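Local coordinates for putative cell invasion protein with MAC/Perforin domain (Bacteroides thetaiotaomicron VPI-5482, PDB 3KK7) that is of uncertain function but, as a membrane-attack complex/perforin family member of a human gut symbiont, may act on membranes or in cell invasion, at residues Glu21-Arg27 with Tyr447-Ala453; Leu31-Lys37 with Asp506-Ala512; Gln369-Pro375 with Asn401-Gly405; Asp406-Phe410 with Lys457-Pro461. All coordinates share one frame; numbering follows the deposited sequence.

Contact 1 (Glu21-Arg27 with Tyr447-Ala453)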
# COMPACT_ATOMS: atom_id res chain seq x y z
N GLU A 21 -23.64 -13.46 -23.35
CA GLU A 21 -23.55 -14.02 -22.01
C GLU A 21 -24.86 -14.73 -21.73
O GLU A 21 -25.91 -14.22 -22.10
CB GLU A 21 -23.34 -12.85 -21.04
CG GLU A 21 -23.43 -13.13 -19.56
CD GLU A 21 -22.92 -11.95 -18.73
OE1 GLU A 21 -21.69 -11.85 -18.55
OE2 GLU A 21 -23.72 -11.14 -18.24
N ILE A 22 -24.82 -15.90 -21.10
CA ILE A 22 -26.04 -16.62 -20.78
C ILE A 22 -25.94 -17.26 -19.38
O ILE A 22 -24.93 -17.90 -19.04
CB ILE A 22 -26.40 -17.65 -21.91
CG1 ILE A 22 -27.92 -17.91 -21.96
CG2 ILE A 22 -25.61 -18.94 -21.78
CD1 ILE A 22 -28.78 -16.86 -22.73
N ILE A 23 -26.96 -17.04 -18.54
CA ILE A 23 -26.94 -17.57 -17.19
C ILE A 23 -27.22 -19.07 -17.23
O ILE A 23 -28.15 -19.50 -17.90
CB ILE A 23 -28.00 -16.94 -16.28
CG1 ILE A 23 -27.85 -15.41 -16.20
CG2 ILE A 23 -27.91 -17.55 -14.89
CD1 ILE A 23 -28.60 -14.77 -15.01
N LEU A 24 -26.42 -19.86 -16.52
CA LEU A 24 -26.70 -21.29 -16.37
C LEU A 24 -27.30 -21.58 -15.00
O LEU A 24 -27.97 -22.61 -14.82
CB LEU A 24 -25.45 -22.15 -16.61
CG LEU A 24 -24.81 -22.11 -18.01
CD1 LEU A 24 -23.94 -23.35 -18.24
CD2 LEU A 24 -25.86 -21.97 -19.12
N GLN A 25 -27.07 -20.69 -14.03
CA GLN A 25 -27.67 -20.82 -12.70
C GLN A 25 -27.87 -19.42 -12.13
O GLN A 25 -26.91 -18.65 -12.06
CB GLN A 25 -26.79 -21.69 -11.78
CG GLN A 25 -27.04 -21.51 -10.27
CD GLN A 25 -26.31 -22.55 -9.40
OE1 GLN A 25 -26.66 -23.72 -9.40
NE2 GLN A 25 -25.30 -22.11 -8.64
N GLU A 26 -29.10 -19.09 -11.75
CA GLU A 26 -29.37 -17.84 -11.04
C GLU A 26 -28.70 -17.99 -9.67
O GLU A 26 -28.63 -19.10 -9.13
CB GLU A 26 -30.88 -17.59 -10.83
CG GLU A 26 -31.78 -17.60 -12.09
CD GLU A 26 -31.92 -16.23 -12.77
OE1 GLU A 26 -30.88 -15.63 -13.16
OE2 GLU A 26 -33.08 -15.77 -12.92
N ARG A 27 -28.21 -16.90 -9.09
CA ARG A 27 -27.75 -16.96 -7.71
C ARG A 27 -28.93 -17.42 -6.85
O ARG A 27 -30.02 -16.84 -6.93
CB ARG A 27 -27.25 -15.60 -7.23
CG ARG A 27 -26.92 -15.53 -5.74
CD ARG A 27 -26.41 -14.13 -5.36
NE ARG A 27 -26.24 -14.00 -3.92
CZ ARG A 27 -25.23 -14.52 -3.23
NH1 ARG A 27 -24.27 -15.19 -3.84
NH2 ARG A 27 -25.19 -14.36 -1.92
N TYR A 447 -21.25 -24.68 -5.19
CA TYR A 447 -21.43 -23.23 -5.23
C TYR A 447 -22.86 -22.91 -5.66
O TYR A 447 -23.34 -23.45 -6.66
CB TYR A 447 -20.52 -22.59 -6.27
CG TYR A 447 -19.04 -22.69 -6.04
CD1 TYR A 447 -18.30 -23.78 -6.51
CD2 TYR A 447 -18.35 -21.65 -5.44
CE1 TYR A 447 -16.90 -23.83 -6.33
CE2 TYR A 447 -16.96 -21.70 -5.25
CZ TYR A 447 -16.25 -22.78 -5.69
OH TYR A 447 -14.90 -22.79 -5.49
N GLN A 448 -23.50 -22.01 -4.91
CA GLN A 448 -24.89 -21.60 -5.17
C GLN A 448 -24.98 -20.15 -5.68
O GLN A 448 -26.04 -19.51 -5.61
CB GLN A 448 -25.70 -21.70 -3.88
CG GLN A 448 -26.10 -23.11 -3.49
CD GLN A 448 -27.21 -23.09 -2.46
OE1 GLN A 448 -27.26 -22.20 -1.60
NE2 GLN A 448 -28.12 -24.05 -2.54
N LEU A 449 -23.86 -19.65 -6.20
CA LEU A 449 -23.80 -18.30 -6.73
C LEU A 449 -24.15 -18.32 -8.22
O LEU A 449 -24.30 -19.38 -8.81
CB LEU A 449 -22.42 -17.68 -6.48
CG LEU A 449 -21.13 -18.51 -6.56
CD1 LEU A 449 -20.95 -19.26 -7.90
CD2 LEU A 449 -19.93 -17.58 -6.28
N LYS A 450 -24.31 -17.13 -8.79
CA LYS A 450 -24.55 -16.98 -10.21
C LYS A 450 -23.44 -17.70 -10.99
O LYS A 450 -22.26 -17.43 -10.78
CB LYS A 450 -24.58 -15.49 -10.58
CG LYS A 450 -24.99 -15.14 -12.03
CD LYS A 450 -24.43 -13.76 -12.51
CE LYS A 450 -25.21 -12.52 -12.00
NZ LYS A 450 -24.52 -11.25 -12.42
N ILE A 451 -23.82 -18.66 -11.82
CA ILE A 451 -22.92 -19.30 -12.77
C ILE A 451 -23.42 -18.87 -14.15
O ILE A 451 -24.63 -18.95 -14.45
CB ILE A 451 -22.94 -20.84 -12.66
CG1 ILE A 451 -22.61 -21.27 -11.23
CG2 ILE A 451 -21.97 -21.47 -13.67
CD1 ILE A 451 -22.64 -22.76 -11.03
N LYS A 452 -22.50 -18.39 -14.98
CA LYS A 452 -22.83 -18.01 -16.34
C LYS A 452 -21.77 -18.55 -17.28
O LYS A 452 -20.72 -18.98 -16.83
CB LYS A 452 -22.95 -16.49 -16.47
CG LYS A 452 -21.88 -15.68 -15.75
CD LYS A 452 -21.63 -14.32 -16.45
CE LYS A 452 -21.57 -13.13 -15.48
NZ LYS A 452 -20.85 -11.95 -16.08
N ALA A 453 -22.10 -18.60 -18.56
CA ALA A 453 -21.17 -19.05 -19.57
C ALA A 453 -21.16 -18.01 -20.67
O ALA A 453 -22.11 -17.24 -20.77
CB ALA A 453 -21.59 -20.41 -20.12
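A classic beta bulge marks this antiparallel pairing, in which Leu24 and Gln25 both stand opposite Ile451. Ahead of the bulge, Ile22 and Ala453 form a hydrogen-bonded pair, with Ile22 N donating to Ala453 O at 3.0 Å and Ala453 N returning the bond to Ile22 O; Ile23 and Lys452 follow as a non-hydrogen-bonded pair. At the bulge itself Ile451 O takes two backbone donors, Leu24 N at 2.9 Å and Gln25 N at 3.0 Å, both approaching from the same face of its carbonyl plane. Ile451 N then bonds to Gln25 O and closes the register, now shifted by one.

Gln25 carries the side-chain grip. With CG anti to the backbone N (chi1 160°) and the chain extended, its amide passes close to Ile451 CD1 and reaches beyond the bulge. There NE2 donates to Leu449 O at 2.9 Å, nearly straight, and to Tyr447 O at 3.1 Å. Both acceptors lie in the amide plane, while OE1 takes a hydrogen bond with Ser444 OG, so three partners fix the turn of the amide about its chain. At the far end Lys452 NZ meets Glu21 OE1 at 2.6 Å from above the carboxylate plane, 51° out of it, and the same lysine makes a cation-pi contact with Tyr376. Arg27 runs past Leu449 CB and spends its guanidinium on Pro32 O, Asp511 O and Ala512 O.

The pairing thus adds an N-terminal edge strand to the sheet by backbone bonds, and Gln25 extends it past the bulge by standing in for a backbone donor, while the salt bridge, on the more open side at Glu21, probably adds less.

Contact 2 (Leu31-Lys37 with Asp506-Ala512)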
# COMPACT_ATOMS: atom_id res chain seq x y z
N LEU A 31 -29.99 -16.85 -0.50
CA LEU A 31 -28.70 -16.32 -0.02
C LEU A 31 -28.81 -14.82 0.16
O LEU A 31 -29.49 -14.16 -0.65
CB LEU A 31 -27.62 -16.57 -1.05
CG LEU A 31 -27.27 -18.02 -1.37
CD1 LEU A 31 -26.34 -18.04 -2.56
CD2 LEU A 31 -26.64 -18.68 -0.17
N PRO A 32 -28.15 -14.26 1.19
CA PRO A 32 -28.17 -12.79 1.29
C PRO A 32 -27.35 -12.13 0.17
O PRO A 32 -26.65 -12.81 -0.58
CB PRO A 32 -27.58 -12.49 2.68
CG PRO A 32 -27.15 -13.82 3.27
CD PRO A 32 -27.28 -14.89 2.20
N ARG A 33 -27.51 -10.81 0.01
CA ARG A 33 -26.72 -10.02 -0.93
C ARG A 33 -25.77 -9.12 -0.16
O ARG A 33 -25.87 -7.91 -0.25
CB ARG A 33 -27.63 -9.16 -1.79
CG ARG A 33 -28.64 -9.97 -2.54
CD ARG A 33 -29.03 -9.34 -3.86
NE ARG A 33 -29.28 -10.41 -4.82
CZ ARG A 33 -28.47 -10.77 -5.81
NH1 ARG A 33 -27.33 -10.13 -6.06
NH2 ARG A 33 -28.83 -11.78 -6.59
N VAL A 34 -24.88 -9.71 0.63
CA VAL A 34 -23.96 -8.91 1.42
C VAL A 34 -22.53 -9.29 1.08
O VAL A 34 -22.08 -10.42 1.32
CB VAL A 34 -24.26 -9.02 2.93
CG1 VAL A 34 -23.33 -8.11 3.71
CG2 VAL A 34 -25.68 -8.62 3.22
N TRP A 35 -21.83 -8.31 0.51
CA TRP A 35 -20.47 -8.50 0.05
C TRP A 35 -19.43 -7.92 1.02
O TRP A 35 -18.24 -8.20 0.87
CB TRP A 35 -20.28 -7.91 -1.35
CG TRP A 35 -21.48 -7.97 -2.26
CD1 TRP A 35 -22.03 -6.94 -2.94
CD2 TRP A 35 -22.29 -9.12 -2.54
NE1 TRP A 35 -23.11 -7.37 -3.65
CE2 TRP A 35 -23.30 -8.70 -3.42
CE3 TRP A 35 -22.24 -10.46 -2.15
CZ2 TRP A 35 -24.27 -9.57 -3.91
CZ3 TRP A 35 -23.22 -11.33 -2.64
CH2 TRP A 35 -24.21 -10.88 -3.51
N SER A 36 -19.88 -7.17 2.02
CA SER A 36 -18.96 -6.60 3.01
C SER A 36 -19.64 -6.27 4.32
O SER A 36 -20.85 -6.28 4.39
CB SER A 36 -18.30 -5.35 2.43
OG SER A 36 -19.22 -4.29 2.28
N LYS A 37 -18.86 -5.99 5.35
CA LYS A 37 -19.36 -5.51 6.64
C LYS A 37 -18.50 -4.33 7.04
O LYS A 37 -17.29 -4.45 6.99
CB LYS A 37 -19.26 -6.58 7.74
CG LYS A 37 -20.30 -7.70 7.61
CD LYS A 37 -20.53 -8.47 8.94
CE LYS A 37 -21.80 -9.36 8.85
NZ LYS A 37 -22.29 -9.82 10.19
N ASP A 506 -16.45 -15.38 9.43
CA ASP A 506 -17.77 -14.80 9.49
C ASP A 506 -18.52 -15.43 8.35
O ASP A 506 -18.17 -15.25 7.20
CB ASP A 506 -17.74 -13.29 9.33
CG ASP A 506 -19.09 -12.63 9.69
OD1 ASP A 506 -20.17 -13.23 9.46
OD2 ASP A 506 -19.06 -11.49 10.18
N ASP A 507 -19.57 -16.17 8.69
CA ASP A 507 -20.40 -16.86 7.72
C ASP A 507 -20.88 -15.96 6.56
O ASP A 507 -21.10 -16.45 5.44
CB ASP A 507 -21.58 -17.57 8.42
CG ASP A 507 -21.16 -18.86 9.18
OD1 ASP A 507 -20.00 -19.30 9.09
OD2 ASP A 507 -22.01 -19.47 9.87
N TYR A 508 -20.98 -14.65 6.76
CA TYR A 508 -21.40 -13.80 5.66
C TYR A 508 -20.51 -13.99 4.41
O TYR A 508 -21.00 -13.84 3.30
CB TYR A 508 -21.46 -12.32 6.07
CG TYR A 508 -20.27 -11.43 5.64
CD1 TYR A 508 -20.24 -10.80 4.40
CD2 TYR A 508 -19.20 -11.20 6.50
CE1 TYR A 508 -19.17 -9.98 4.04
CE2 TYR A 508 -18.16 -10.39 6.14
CZ TYR A 508 -18.15 -9.78 4.91
OH TYR A 508 -17.07 -8.98 4.56
N ILE A 509 -19.23 -14.32 4.60
CA ILE A 509 -18.31 -14.53 3.47
C ILE A 509 -18.63 -15.80 2.70
O ILE A 509 -18.93 -15.73 1.51
CB ILE A 509 -16.81 -14.49 3.89
CG1 ILE A 509 -16.46 -13.11 4.47
CG2 ILE A 509 -15.89 -14.78 2.69
CD1 ILE A 509 -15.08 -13.02 5.09
N PRO A 510 -18.56 -16.98 3.34
CA PRO A 510 -18.99 -18.17 2.55
C PRO A 510 -20.38 -18.02 1.92
O PRO A 510 -20.63 -18.53 0.83
CB PRO A 510 -18.96 -19.33 3.56
CG PRO A 510 -18.74 -18.69 4.93
CD PRO A 510 -18.11 -17.33 4.70
N ASP A 511 -21.27 -17.28 2.60
CA ASP A 511 -22.62 -17.02 2.07
C ASP A 511 -22.61 -16.14 0.81
O ASP A 511 -23.42 -16.34 -0.10
CB ASP A 511 -23.58 -16.48 3.17
CG ASP A 511 -24.29 -17.62 3.98
OD1 ASP A 511 -24.27 -18.78 3.51
OD2 ASP A 511 -24.85 -17.35 5.08
N ALA A 512 -21.68 -15.19 0.74
CA ALA A 512 -21.52 -14.40 -0.47
C ALA A 512 -21.17 -15.32 -1.66
O ALA A 512 -21.67 -15.12 -2.77
CB ALA A 512 -20.50 -13.37 -0.28
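Lys37 and Tyr508 meet because Lys37 turns CG away from its own carbonyl carbon (chi1 -74°) and then runs extended, while Tyr508 holds an unusual chi1 of 101° that swings its ring under the lysine chain. The recognised motif is a side-chain capping bond, from Tyr508 N to Asp506, at the turn leading into helix 508-512. The irregular segment 31-37 packs along the side of this helix, which belongs to the D3 family region.

Lys37 CG sits over one face of the Tyr508 ring in a CH-pi contact, 3.9 Å from the ring centroid and 17° off the normal. Ile509 CG1 occupies the opposite face. Around the rim, near the ring plane, come Val34 O, 3.6 Å from Tyr508 CD1, and the carbonyl carbon of Trp35, so the ring is wedged by backbone as well as side chains. Its hydroxyl passes Ser36 CA and hydrogen-bonds to Asn198 OD1, with a weak second bond to Arg403 NH2. A leucine in place of Tyr508 would probably leave Asn198 without this partner and take the flat surface away from Lys37, which would be freer to turn.

Beyond the ring, Lys37 NZ makes a long salt bridge, 3.6 Å to Asp506 OD2, at the surface. The other carboxylate oxygen, Asp506 OD1, takes the capping bond at 3.2 Å from Tyr508 N, nearly straight and from above the carboxylate plane. At the other end Pro32 CD rests on Asp511 CB at 4.1 Å, and Ala512 CB touches the Trp35 ring at its edge, 3.9 Å from CE3.

Contact 3 (Gln369-Pro375 with Asn401-Gly405)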
# COMPACT_ATOMS: atom_id res chain seq x y z
N GLN A 369 -11.07 -1.27 -7.71
CA GLN A 369 -12.43 -1.64 -7.41
C GLN A 369 -12.81 -0.89 -6.13
O GLN A 369 -12.22 -1.16 -5.07
CB GLN A 369 -12.55 -3.15 -7.22
CG GLN A 369 -13.96 -3.55 -6.84
CD GLN A 369 -14.30 -4.99 -7.12
OE1 GLN A 369 -14.28 -5.43 -8.27
NE2 GLN A 369 -14.67 -5.72 -6.08
N GLU A 370 -13.77 0.05 -6.23
CA GLU A 370 -14.14 0.89 -5.08
C GLU A 370 -14.55 0.00 -3.89
O GLU A 370 -14.08 0.21 -2.76
CB GLU A 370 -15.25 1.92 -5.45
CG GLU A 370 -15.03 2.80 -6.74
CD GLU A 370 -14.76 4.32 -6.49
OE1 GLU A 370 -13.96 4.70 -5.61
OE2 GLU A 370 -15.33 5.15 -7.21
N SER A 371 -15.38 -1.01 -4.14
CA SER A 371 -15.90 -1.85 -3.05
C SER A 371 -16.19 -3.29 -3.43
O SER A 371 -16.35 -3.61 -4.59
CB SER A 371 -17.19 -1.24 -2.51
OG SER A 371 -17.96 -0.79 -3.60
N LEU A 372 -16.30 -4.14 -2.41
CA LEU A 372 -16.49 -5.56 -2.61
C LEU A 372 -17.81 -5.78 -3.35
O LEU A 372 -18.71 -4.96 -3.25
CB LEU A 372 -16.40 -6.32 -1.28
CG LEU A 372 -15.05 -6.21 -0.55
CD1 LEU A 372 -15.04 -7.09 0.66
CD2 LEU A 372 -13.81 -6.55 -1.42
N GLU A 373 -17.90 -6.85 -4.13
CA GLU A 373 -19.02 -7.08 -5.05
C GLU A 373 -19.49 -8.55 -5.05
O GLU A 373 -18.93 -9.39 -4.35
CB GLU A 373 -18.62 -6.65 -6.46
CG GLU A 373 -18.44 -5.15 -6.63
CD GLU A 373 -17.88 -4.74 -8.02
OE1 GLU A 373 -18.03 -5.50 -9.02
OE2 GLU A 373 -17.27 -3.65 -8.11
N GLU A 374 -20.53 -8.84 -5.83
CA GLU A 374 -21.09 -10.20 -5.90
C GLU A 374 -20.11 -11.10 -6.61
O GLU A 374 -19.66 -10.77 -7.71
CB GLU A 374 -22.43 -10.22 -6.67
CG GLU A 374 -23.10 -11.62 -6.79
CD GLU A 374 -24.40 -11.62 -7.62
OE1 GLU A 374 -24.94 -10.52 -7.89
OE2 GLU A 374 -24.87 -12.72 -8.00
N PRO A 375 -19.77 -12.24 -6.00
CA PRO A 375 -18.99 -13.24 -6.72
C PRO A 375 -19.84 -14.11 -7.66
O PRO A 375 -21.06 -14.18 -7.54
CB PRO A 375 -18.37 -14.06 -5.60
CG PRO A 375 -19.23 -13.88 -4.47
CD PRO A 375 -19.85 -12.55 -4.56
N ASN A 401 -14.95 -15.47 -10.03
CA ASN A 401 -14.74 -14.05 -9.76
C ASN A 401 -14.99 -13.81 -8.28
O ASN A 401 -16.11 -14.06 -7.81
CB ASN A 401 -15.64 -13.14 -10.62
CG ASN A 401 -15.08 -12.92 -12.04
OD1 ASN A 401 -14.85 -11.78 -12.46
ND2 ASN A 401 -14.86 -14.02 -12.78
N THR A 402 -13.96 -13.35 -7.55
CA THR A 402 -14.06 -13.16 -6.10
C THR A 402 -14.77 -11.86 -5.77
O THR A 402 -15.07 -11.08 -6.65
CB THR A 402 -12.66 -13.17 -5.44
OG1 THR A 402 -11.93 -11.98 -5.79
CG2 THR A 402 -11.88 -14.41 -5.86
N ARG A 403 -15.00 -11.62 -4.49
CA ARG A 403 -15.60 -10.38 -4.03
C ARG A 403 -14.79 -9.15 -4.43
O ARG A 403 -15.33 -8.05 -4.69
CB ARG A 403 -15.69 -10.38 -2.50
CG ARG A 403 -16.69 -11.36 -1.91
CD ARG A 403 -16.89 -11.06 -0.42
NE ARG A 403 -15.69 -11.39 0.34
CZ ARG A 403 -15.35 -10.88 1.53
NH1 ARG A 403 -14.22 -11.26 2.10
NH2 ARG A 403 -16.12 -9.99 2.14
N GLN A 404 -13.48 -9.35 -4.46
CA GLN A 404 -12.51 -8.29 -4.70
C GLN A 404 -12.39 -8.08 -6.20
O GLN A 404 -11.79 -7.12 -6.66
CB GLN A 404 -11.16 -8.68 -4.09
CG GLN A 404 -11.15 -8.93 -2.56
CD GLN A 404 -11.73 -10.29 -2.08
OE1 GLN A 404 -11.87 -11.25 -2.85
NE2 GLN A 404 -12.09 -10.35 -0.79
N GLY A 405 -12.97 -9.00 -6.97
CA GLY A 405 -12.96 -8.92 -8.43
C GLY A 405 -11.74 -9.56 -9.08
O GLY A 405 -11.37 -9.21 -10.18
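Leu372 and Arg403 form the tight side of this contact, where the segment leading into strand 376-386 packs on a turn, and Arg403 O is its focus. Glu373 N donates to Arg403 O at 2.9 Å, in the carbonyl plane and on a lone pair. Gln369 NE2, at the end of an extended chain, adds a weak bond of 2.8 Å to the same oxygen, bent to 125°. The amide lies close on the turn, with OE1 3.7 Å from Gly405 CA; a CB on Gly405 would clash with it, and the backbone there (phi 88°) itself calls for glycine. Leu372 spreads its two methyl branches over the turn: CD1 lies over one face of the Arg403 guanidinium, 3.4 Å from NH2, and CD2 packs on Gln404 CG at 3.7 Å. The guanidinium itself is held elsewhere, by the Leu541 C-terminal carboxylate, Tyr197 O and Trp35 O. Pro375 CB closes the other end at 3.2 Å from Asn401 O.

The loose side is at Glu373, whose exposed side chain touches the turn only through CB, 4.0 Å from Arg403 O.

Thr402 to Gly405, closed by Gly405 N to Thr402 O, make a type I beta turn in the beta-hairpin connection between antiparallel strands 392-401 and 407-411.

Contact 4 (Asp406-Phe410 with Lys457-Pro461)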
# COMPACT_ATOMS: atom_id res chain seq x y z
N ASP A 406 -11.13 -10.51 -8.39
CA ASP A 406 -10.01 -11.28 -8.92
C ASP A 406 -10.63 -12.41 -9.71
O ASP A 406 -11.71 -12.85 -9.38
CB ASP A 406 -9.16 -11.83 -7.78
CG ASP A 406 -8.82 -10.79 -6.74
OD1 ASP A 406 -8.25 -9.72 -7.11
OD2 ASP A 406 -9.14 -11.03 -5.55
N LYS A 407 -9.93 -12.89 -10.75
CA LYS A 407 -10.40 -14.01 -11.55
C LYS A 407 -9.54 -15.23 -11.27
O LYS A 407 -8.36 -15.27 -11.63
CB LYS A 407 -10.40 -13.65 -13.05
CG LYS A 407 -11.01 -12.29 -13.34
CD LYS A 407 -11.73 -12.19 -14.68
CE LYS A 407 -12.48 -10.86 -14.81
NZ LYS A 407 -13.91 -11.02 -15.19
N LEU A 408 -10.13 -16.22 -10.61
CA LEU A 408 -9.44 -17.47 -10.30
C LEU A 408 -9.85 -18.52 -11.33
O LEU A 408 -10.87 -19.20 -11.19
CB LEU A 408 -9.73 -17.91 -8.85
CG LEU A 408 -9.61 -16.81 -7.77
CD1 LEU A 408 -9.92 -17.35 -6.36
CD2 LEU A 408 -8.23 -16.20 -7.82
N ILE A 409 -9.04 -18.62 -12.38
CA ILE A 409 -9.22 -19.58 -13.46
C ILE A 409 -8.91 -20.97 -12.94
O ILE A 409 -7.81 -21.20 -12.47
CB ILE A 409 -8.23 -19.30 -14.63
CG1 ILE A 409 -8.27 -17.85 -15.10
CG2 ILE A 409 -8.53 -20.18 -15.82
CD1 ILE A 409 -7.10 -17.48 -16.01
N PHE A 410 -9.88 -21.88 -13.02
CA PHE A 410 -9.69 -23.31 -12.66
C PHE A 410 -9.24 -24.06 -13.93
O PHE A 410 -10.04 -24.62 -14.67
CB PHE A 410 -10.99 -23.94 -12.18
CG PHE A 410 -11.54 -23.36 -10.90
CD1 PHE A 410 -10.97 -22.29 -10.26
CD2 PHE A 410 -12.69 -23.90 -10.36
CE1 PHE A 410 -11.53 -21.79 -9.08
CE2 PHE A 410 -13.24 -23.40 -9.19
CZ PHE A 410 -12.66 -22.35 -8.55
N LYS A 457 -16.19 -14.73 -24.59
CA LYS A 457 -15.28 -14.11 -23.61
C LYS A 457 -14.01 -14.95 -23.52
O LYS A 457 -14.06 -16.15 -23.25
CB LYS A 457 -15.93 -13.99 -22.23
CG LYS A 457 -15.52 -12.70 -21.50
CD LYS A 457 -15.74 -12.77 -19.96
CE LYS A 457 -15.66 -11.36 -19.29
NZ LYS A 457 -15.62 -11.34 -17.77
N THR A 458 -12.86 -14.32 -23.75
CA THR A 458 -11.58 -15.00 -23.56
C THR A 458 -10.87 -14.49 -22.30
O THR A 458 -11.09 -13.36 -21.87
CB THR A 458 -10.66 -14.83 -24.78
OG1 THR A 458 -10.44 -13.43 -25.02
CG2 THR A 458 -11.27 -15.46 -26.03
N ILE A 459 -10.05 -15.33 -21.70
CA ILE A 459 -9.17 -14.89 -20.63
C ILE A 459 -7.82 -15.53 -20.92
O ILE A 459 -7.73 -16.74 -21.15
CB ILE A 459 -9.72 -15.23 -19.23
CG1 ILE A 459 -8.90 -14.52 -18.15
CG2 ILE A 459 -9.79 -16.73 -19.01
CD1 ILE A 459 -9.53 -14.55 -16.76
N ASN A 460 -6.78 -14.70 -20.96
CA ASN A 460 -5.44 -15.17 -21.33
C ASN A 460 -4.36 -14.99 -20.21
O ASN A 460 -3.68 -13.96 -20.14
CB ASN A 460 -5.01 -14.46 -22.62
CG ASN A 460 -3.70 -14.99 -23.16
OD1 ASN A 460 -3.36 -16.17 -22.97
ND2 ASN A 460 -2.95 -14.11 -23.82
N PRO A 461 -4.22 -16.00 -19.34
CA PRO A 461 -3.24 -15.97 -18.24
C PRO A 461 -1.82 -16.38 -18.67
O PRO A 461 -0.87 -16.00 -17.99
CB PRO A 461 -3.79 -17.00 -17.25
CG PRO A 461 -4.46 -18.01 -18.12
CD PRO A 461 -5.02 -17.25 -19.31
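Strands 407-410 and 457-459 run almost perpendicular, 89° between their directions, and their axes come no closer than 10.9 Å. Even the nearest CA atoms, those of Ile409 and Pro461, are 8.5 Å apart, so the backbones do not pair and side chains span the gap. Both strands belong to one curled mixed sheet in the D2 region, in which strands 376-386 and 392-401 lie between them; the curl turns Lys407, Ile409, Lys457, Ile459 and Pro461 toward one another.

The apolar part centres on Ile409, the one buried residue among those that touch. Its CD1 meets Ile459 CD1 tip to tip at 3.9 Å, and crosses the Pro461 ring, where it lies 3.4 Å from CG. Ile459 reaches that far because its CG1 is anti to the backbone N (chi1 -169°) and CD1 continues outward; the same methyl also touches Lys407 CD at 3.8 Å, on the aliphatic part of the lysine. An alanine at Ile459 would probably open a gap beside Ile409 CD1 and take one apolar neighbour from the Lys407 chain. Ser468 of strand 468-472 lies beside Ile409, Ile459 and Pro461.

At the other end the two ammonium groups come together, Lys407 NZ and Lys457 NZ being 3.1 Å apart. Glu378 serves both: Lys457 NZ makes a salt bridge to its OE1 and Lys407 NZ to its OE2, with Asn401 OD1 as a further partner of Lys407. The chemistry implies a shared carboxylate that probably offsets both charges and lets two lysines converge beside an isoleucine-proline cluster.

Contact 3 is the buried one, contact 1 is partly buried, and contacts 2 and 4 lie at the surface. Contacts 1, 3 and 4 all serve the same curled sheet: contact 1 adds an edge strand by backbone bonds, contact 3 packs a loop on a hairpin turn, and contact 4 spans the curl by side chains alone. Contact 2 instead joins the N-terminal segment to the D3 region. Arginines knit contact 2 to contacts 1 and 3, and a salt bridge from Arg33 to Glu374 adds a further tie between contacts 2 and 3. Contact 3 also touches contact 4, whereas contacts 2 and 4 stay about 11 Å apart at their nearest atoms.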